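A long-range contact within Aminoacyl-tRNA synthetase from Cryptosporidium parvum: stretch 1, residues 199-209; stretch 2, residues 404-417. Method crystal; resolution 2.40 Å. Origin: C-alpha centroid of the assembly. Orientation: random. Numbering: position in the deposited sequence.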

# COMPACT_ATOMS: atom_id res chain seq x y z
N TYR A 199 -3.62 3.99 3.73
CA TYR A 199 -3.14 4.53 2.47
C TYR A 199 -3.25 6.05 2.42
O TYR A 199 -2.33 6.73 1.96
CB TYR A 199 -3.90 3.90 1.30
CG TYR A 199 -3.32 2.57 0.85
CD1 TYR A 199 -3.61 1.40 1.53
CD2 TYR A 199 -2.49 2.50 -0.26
CE1 TYR A 199 -3.09 0.19 1.12
CE2 TYR A 199 -1.96 1.30 -0.68
CZ TYR A 199 -2.26 0.15 0.01
OH TYR A 199 -1.74 -1.06 -0.41
N GLU A 200 -4.37 6.60 2.89
CA GLU A 200 -4.62 8.03 2.74
C GLU A 200 -4.04 8.85 3.88
O GLU A 200 -3.41 9.89 3.65
CB GLU A 200 -6.12 8.29 2.59
CG GLU A 200 -6.74 7.63 1.37
CD GLU A 200 -7.97 8.36 0.87
OE1 GLU A 200 -8.63 7.85 -0.07
OE2 GLU A 200 -8.29 9.44 1.41
N ASP A 201 -4.24 8.42 5.13
CA ASP A 201 -3.76 9.21 6.26
C ASP A 201 -2.27 9.00 6.50
O ASP A 201 -1.56 9.95 6.84
CB ASP A 201 -4.55 8.86 7.52
CG ASP A 201 -6.02 9.22 7.41
OD1 ASP A 201 -6.33 10.27 6.80
OD2 ASP A 201 -6.86 8.46 7.92
N LEU A 202 -1.78 7.77 6.32
CA LEU A 202 -0.38 7.47 6.60
C LEU A 202 0.49 7.58 5.35
O LEU A 202 1.55 8.23 5.38
CB LEU A 202 -0.26 6.07 7.21
CG LEU A 202 1.11 5.66 7.76
CD1 LEU A 202 1.44 6.45 9.01
CD2 LEU A 202 1.16 4.17 8.02
N LEU A 203 0.07 6.96 4.25
CA LEU A 203 0.86 6.93 3.02
C LEU A 203 0.49 8.05 2.05
O LEU A 203 1.12 8.15 0.99
CB LEU A 203 0.70 5.58 2.33
CG LEU A 203 1.03 4.35 3.17
CD1 LEU A 203 0.79 3.08 2.37
CD2 LEU A 203 2.45 4.41 3.69
N ALA A 204 -0.50 8.88 2.38
CA ALA A 204 -0.94 9.98 1.53
C ALA A 204 -1.32 9.50 0.13
O ALA A 204 -1.21 10.23 -0.85
CB ALA A 204 0.13 11.08 1.44
N THR A 205 -1.79 8.25 0.04
CA THR A 205 -2.11 7.63 -1.24
C THR A 205 -3.62 7.50 -1.37
O THR A 205 -4.25 6.83 -0.53
CB THR A 205 -1.44 6.26 -1.36
OG1 THR A 205 -0.03 6.40 -1.17
CG2 THR A 205 -1.71 5.67 -2.73
N PRO A 206 -4.24 8.10 -2.38
CA PRO A 206 -5.70 8.00 -2.51
C PRO A 206 -6.12 6.63 -3.00
O PRO A 206 -5.49 6.04 -3.88
CB PRO A 206 -6.03 9.09 -3.54
CG PRO A 206 -4.80 9.19 -4.38
CD PRO A 206 -3.64 8.92 -3.45
N VAL A 207 -7.21 6.12 -2.42
CA VAL A 207 -7.79 4.85 -2.80
C VAL A 207 -9.31 5.01 -2.87
O VAL A 207 -9.88 5.93 -2.29
CB VAL A 207 -7.42 3.70 -1.84
CG1 VAL A 207 -5.93 3.42 -1.89
CG2 VAL A 207 -7.86 4.04 -0.42
N VAL A 208 -9.95 4.09 -3.60
CA VAL A 208 -11.39 4.10 -3.79
C VAL A 208 -11.97 2.90 -3.06
O VAL A 208 -11.68 1.75 -3.42
CB VAL A 208 -11.77 4.09 -5.28
CG1 VAL A 208 -13.28 4.02 -5.44
CG2 VAL A 208 -11.21 5.31 -5.98
N LYS A 209 -12.79 3.16 -2.04
CA LYS A 209 -13.47 2.09 -1.33
C LYS A 209 -14.65 1.59 -2.14
O LYS A 209 -15.41 2.38 -2.72
CB LYS A 209 -13.94 2.57 0.04
CG LYS A 209 -12.81 2.85 1.01
CD LYS A 209 -13.31 3.21 2.40
CE LYS A 209 -13.92 4.60 2.43
NZ LYS A 209 -14.09 5.09 3.83
N PHE A 404 3.25 19.26 4.46
CA PHE A 404 3.82 18.33 3.49
C PHE A 404 2.89 17.14 3.27
O PHE A 404 2.59 16.77 2.13
CB PHE A 404 5.19 17.87 3.97
CG PHE A 404 6.09 17.34 2.88
CD1 PHE A 404 5.77 16.18 2.19
CD2 PHE A 404 7.28 17.98 2.58
CE1 PHE A 404 6.60 15.70 1.20
CE2 PHE A 404 8.12 17.50 1.59
CZ PHE A 404 7.77 16.36 0.90
N GLN A 405 2.42 16.53 4.36
CA GLN A 405 1.55 15.37 4.27
C GLN A 405 0.26 15.71 3.53
O GLN A 405 -0.18 14.96 2.65
CB GLN A 405 1.24 14.84 5.67
CG GLN A 405 0.40 13.57 5.70
CD GLN A 405 1.23 12.31 5.57
OE1 GLN A 405 2.45 12.34 5.75
NE2 GLN A 405 0.58 11.20 5.27
N ASN A 406 -0.37 16.84 3.88
CA ASN A 406 -1.62 17.22 3.24
C ASN A 406 -1.41 17.53 1.76
O ASN A 406 -2.27 17.21 0.93
CB ASN A 406 -2.22 18.43 3.96
CG ASN A 406 -3.42 19.01 3.23
OD1 ASN A 406 -4.53 18.49 3.32
ND2 ASN A 406 -3.19 20.09 2.50
N ARG A 407 -0.28 18.14 1.41
CA ARG A 407 -0.03 18.50 0.02
C ARG A 407 0.16 17.26 -0.85
O ARG A 407 -0.31 17.23 -2.00
CB ARG A 407 1.20 19.41 -0.07
CG ARG A 407 1.59 19.78 -1.49
CD ARG A 407 2.74 20.78 -1.51
NE ARG A 407 3.93 20.29 -0.82
CZ ARG A 407 4.31 20.69 0.39
NH1 ARG A 407 3.60 21.59 1.05
NH2 ARG A 407 5.41 20.18 0.94
N LEU A 408 0.83 16.24 -0.33
CA LEU A 408 1.01 15.01 -1.10
C LEU A 408 -0.33 14.34 -1.37
O LEU A 408 -0.61 13.91 -2.50
CB LEU A 408 1.94 14.05 -0.35
CG LEU A 408 3.43 14.39 -0.30
CD1 LEU A 408 4.20 13.25 0.34
CD2 LEU A 408 3.96 14.70 -1.69
N LEU A 409 -1.18 14.23 -0.35
CA LEU A 409 -2.47 13.58 -0.53
C LEU A 409 -3.37 14.39 -1.45
O LEU A 409 -4.09 13.83 -2.29
CB LEU A 409 -3.15 13.36 0.82
CG LEU A 409 -4.54 12.72 0.78
CD1 LEU A 409 -4.49 11.38 0.07
CD2 LEU A 409 -5.10 12.57 2.19
N PHE A 410 -3.35 15.72 -1.32
CA PHE A 410 -4.20 16.56 -2.16
C PHE A 410 -3.78 16.50 -3.62
O PHE A 410 -4.63 16.38 -4.51
CB PHE A 410 -4.17 18.01 -1.65
CG PHE A 410 -5.16 18.91 -2.33
CD1 PHE A 410 -4.80 19.62 -3.47
CD2 PHE A 410 -6.45 19.05 -1.84
CE1 PHE A 410 -5.71 20.45 -4.10
CE2 PHE A 410 -7.36 19.88 -2.47
CZ PHE A 410 -6.99 20.58 -3.60
N LYS A 411 -2.47 16.59 -3.89
CA LYS A 411 -2.00 16.54 -5.27
C LYS A 411 -2.20 15.15 -5.87
O LYS A 411 -2.55 15.02 -7.05
CB LYS A 411 -0.53 16.95 -5.35
CG LYS A 411 -0.28 18.42 -5.06
CD LYS A 411 1.19 18.76 -5.21
CE LYS A 411 1.69 18.45 -6.61
NZ LYS A 411 3.14 18.75 -6.75
N ALA A 412 -1.98 14.10 -5.07
CA ALA A 412 -2.24 12.75 -5.55
C ALA A 412 -3.73 12.52 -5.79
O ALA A 412 -4.10 11.72 -6.65
CB ALA A 412 -1.70 11.73 -4.55
N LYS A 413 -4.59 13.22 -5.04
CA LYS A 413 -6.02 13.05 -5.20
C LYS A 413 -6.50 13.64 -6.52
O LYS A 413 -7.26 13.00 -7.26
CB LYS A 413 -6.76 13.69 -4.02
CG LYS A 413 -7.81 12.81 -3.38
CD LYS A 413 -7.53 12.62 -1.90
CE LYS A 413 -8.66 11.86 -1.23
NZ LYS A 413 -9.02 10.63 -1.99
N GLN A 414 -6.07 14.86 -6.84
CA GLN A 414 -6.50 15.48 -8.09
C GLN A 414 -5.89 14.79 -9.31
O GLN A 414 -6.43 14.92 -10.41
CB GLN A 414 -6.17 16.97 -8.10
CG GLN A 414 -4.70 17.32 -7.89
CD GLN A 414 -4.49 18.81 -7.70
OE1 GLN A 414 -5.42 19.61 -7.83
NE2 GLN A 414 -3.25 19.20 -7.41
N ARG A 415 -4.78 14.06 -9.14
CA ARG A 415 -4.29 13.21 -10.21
C ARG A 415 -5.14 11.96 -10.38
O ARG A 415 -5.29 11.46 -11.50
CB ARG A 415 -2.82 12.83 -9.97
CG ARG A 415 -1.83 13.76 -10.65
CD ARG A 415 -0.40 13.24 -10.56
NE ARG A 415 0.18 13.45 -9.23
CZ ARG A 415 0.41 12.48 -8.35
NH1 ARG A 415 0.11 11.22 -8.65
NH2 ARG A 415 0.94 12.76 -7.17
N GLN A 416 -5.70 11.44 -9.29
CA GLN A 416 -6.58 10.28 -9.39
C GLN A 416 -7.95 10.66 -9.92
O GLN A 416 -8.56 9.91 -10.69
CB GLN A 416 -6.70 9.59 -8.02
CG GLN A 416 -7.71 8.45 -8.00
CD GLN A 416 -7.64 7.64 -6.72
OE1 GLN A 416 -8.55 7.69 -5.89
NE2 GLN A 416 -6.56 6.88 -6.55
N ASN A 417 -8.47 11.83 -9.51
CA ASN A 417 -9.78 12.26 -9.99
C ASN A 417 -9.77 12.49 -11.50
O ASN A 417 -10.74 12.15 -12.19
CB ASN A 417 -10.22 13.53 -9.25
CG ASN A 417 -10.42 13.30 -7.77
OD1 ASN A 417 -10.62 12.17 -7.32
ND2 ASN A 417 -10.37 14.37 -6.99
O HOH W 1 -2.01 11.89 4.43

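The end of a helix in stretch 1, and the loop that leads from it into a strand, lie against one side of the helix that runs through stretch 2; 562 Å² is buried, both sides summed. The closest approach of the backbones is at A204, whose CA is 4.4 Å from the CA of L409. A204 is the first residue to leave helical geometry, with positive phi (56°), and its CB points toward the partner helix as a small bump. It fits between the bases of two leucines, with A204 CB 3.9 Å from L408 CB and 4.0 Å from L409 CB. A204 has only a methyl here, and the main chains come close enough for L409 CA to make a CA-H...O contact with A204 O at 3.6 Å.

L409, with chi1 t and chi2 p, sets one methyl against the helix end, its CD2 3.5 Å from E200 O, and the other against the loop, its CD1 3.6 Å from A204 O. P206 is the second bump. Its CA-to-CB bond points toward the helix, and the ring settles over A412, where the side chain is a single methyl; P206 CD is 3.6 Å from A412 CB, and P206 CG is 3.5 Å from A412 O. L409 CD1, 4.4 Å from P206 CD, and K413 NZ, 3.7 Å from P206 CB, also border the ring.

Two glutamines reach main-chain oxygens, one at the helix end and one in the loop. Q405 starts sideways, but chi2 near 86° (p) bends its amide inward, so that Q405 NE2 donates to L202 O at 3.1 Å, a carbonyl at the helix end. The same NE2 donates to a water at 2.8 Å, and that water donates to E200 O at 2.6 Å, bridging the stretches. Q416, almost fully extended (chi1 and chi2 both t), reaches from the helix to place NE2 3.0 Å from P206 O in a hydrogen bond, while its OE1 lies 3.6 Å from V208 CG2. The prolyl ring packs against this arm as well, with P206 CG 3.6 Å from Q416 NE2.

E200 and K413 close the contact with charge. Both leave their CA sideways, yet their ends come nearer, and E200 OE1 meets K413 NZ in a salt bridge at 3.4 Å, weak as a hydrogen bond. E200 OE1 also accepts from V207 N at 3.2 Å, nearly in line (178°), so one carboxylate oxygen both braces its own loop and engages the opposing lysine.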